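Local coordinates for SA0254 protein (Staphylococcus aureus subsp. aureus, PDB 2OOI) that is of unknown function but probably acts as the effector-binding domain of a GntR-type transcription regulator, sensing a small molecule that controls DNA binding, at the interface of chains A and B. Coordinates in Å, arbitrary orientation; residue numbers count along the deposited sequence, not the author numbering. Chains: chain A/B, SA0254 protein.

The interface of chains A and B. Residues chain A 2, 156-158; chain B 103-105.
A:Ile158 and B:Ile104 pair through their backbones, joining strands of two subunits into one sheet. The amide N of A:Ile158 donates to the carbonyl O of B:Ile104 at 2.8 Å, and the N of B:Ile104 returns a bond to the O of A:Ile158, also at 2.8 Å. This reciprocal pair marks an antiparallel register, which continues as a bridge between A:Tyr157 and B:Phe105.

Polar side chains reinforce the pairing at one end. The phenol hydroxyl OH of A:Tyr157 donates to the carboxylate OD1 of B:Asp103 over 2.9 Å. The acceptor oxygen lies in the plane of the tyrosine ring, at its edge, whereas the hydroxyl comes from above the carboxylate plane, with the two flat groups turned 42° apart. Holding CG of A:Tyr157 anti to its own backbone N (chi1 166°) aims the ring across the neighbouring strand toward this aspartate.

Aromatic and guanidinium packing lies on the same face of the sheet. CD1 of A:Tyr157 lies over one face of the B:Phe105 ring, displaced toward its rim, and approaches CE1 of that ring to 3.5 Å. From another direction, A:Arg2 crosses the phenylalanine side chain at about a right angle. B:Phe105 CD1 lies over one face of the guanidinium, towards its rim, and is 3.8 Å from A:Arg2 NE, which itself sits at the edge of the phenylalanine ring, in its plane; the two planes are 75° apart. The arginine is steadied within its own chain, where NE donates to the carbonyl O of A:Phe156 at 3.1 Å from above the carbonyl plane. This bond within chain A ties the N-terminal segment to the strand and probably helps to place the guanidinium against B:Phe105.

The patch exemplifies edge-strand addition between two copies of a UTRA-domain protein: the C-terminal strand 155-160 of chain A reaches across to strand 99-110 of chain B and extends its sheet. The two-fold axis repeats this with the chains exchanged, an arm exchange that may represent the dimer used in solution, although the crystal structure alone does not establish this.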
# COMPACT_ATOMS: atom_id res chain seq x y z
N ARG A 2 6.65 11.40 2.85
CA ARG A 2 5.99 10.12 2.56
C ARG A 2 5.06 9.61 3.65
O ARG A 2 5.39 9.64 4.81
CB ARG A 2 7.08 9.09 2.29
CG ARG A 2 6.78 8.12 1.20
CD ARG A 2 7.93 7.96 0.19
NE ARG A 2 7.48 7.15 -0.95
CZ ARG A 2 8.06 7.12 -2.14
NH1 ARG A 2 9.14 7.85 -2.39
NH2 ARG A 2 7.54 6.36 -3.10
N PHE A 156 3.79 6.61 -0.55
CA PHE A 156 3.65 5.75 0.62
C PHE A 156 4.93 5.00 0.93
O PHE A 156 5.78 4.80 0.06
CB PHE A 156 2.52 4.74 0.42
CG PHE A 156 1.18 5.38 0.18
CD1 PHE A 156 0.81 5.81 -1.09
CD2 PHE A 156 0.28 5.56 1.22
CE1 PHE A 156 -0.44 6.40 -1.31
CE2 PHE A 156 -0.95 6.14 1.01
CZ PHE A 156 -1.32 6.56 -0.25
N TYR A 157 5.04 4.59 2.19
CA TYR A 157 6.20 3.89 2.67
C TYR A 157 5.81 2.88 3.71
O TYR A 157 4.91 3.12 4.50
CB TYR A 157 7.20 4.87 3.29
CG TYR A 157 8.27 4.15 4.09
CD1 TYR A 157 9.23 3.37 3.45
CD2 TYR A 157 8.29 4.22 5.49
CE1 TYR A 157 10.21 2.68 4.17
CE2 TYR A 157 9.26 3.54 6.22
CZ TYR A 157 10.23 2.77 5.55
OH TYR A 157 11.21 2.09 6.25
N ILE A 158 6.50 1.75 3.75
CA ILE A 158 6.36 0.88 4.90
C ILE A 158 7.67 0.12 5.16
O ILE A 158 8.38 -0.18 4.22
CB ILE A 158 5.07 0.03 4.81
CG1 ILE A 158 3.82 0.86 4.84
CG2 ILE A 158 4.98 -1.01 5.92
CD1 ILE A 158 2.62 0.00 4.51
N ASP B 103 12.47 -2.36 3.00
CA ASP B 103 11.86 -1.04 2.88
C ASP B 103 10.97 -1.04 1.66
O ASP B 103 11.42 -1.35 0.56
CB ASP B 103 12.92 0.04 2.69
CG ASP B 103 13.73 0.26 3.92
OD1 ASP B 103 13.13 0.31 5.02
OD2 ASP B 103 14.98 0.34 3.79
N ILE B 104 9.72 -0.65 1.84
CA ILE B 104 8.76 -0.66 0.75
C ILE B 104 8.29 0.76 0.46
O ILE B 104 7.97 1.51 1.37
CB ILE B 104 7.57 -1.49 1.13
CG1 ILE B 104 7.95 -2.97 1.16
CG2 ILE B 104 6.43 -1.24 0.17
CD1 ILE B 104 7.01 -3.83 1.99
N PHE B 105 8.26 1.12 -0.81
CA PHE B 105 7.77 2.42 -1.22
C PHE B 105 6.71 2.20 -2.28
O PHE B 105 6.93 1.42 -3.19
CB PHE B 105 8.91 3.27 -1.79
CG PHE B 105 10.06 3.46 -0.83
CD1 PHE B 105 10.12 4.58 -0.00
CD2 PHE B 105 11.05 2.51 -0.71
CE1 PHE B 105 11.17 4.76 0.91
CE2 PHE B 105 12.09 2.68 0.18
CZ PHE B 105 12.15 3.81 1.00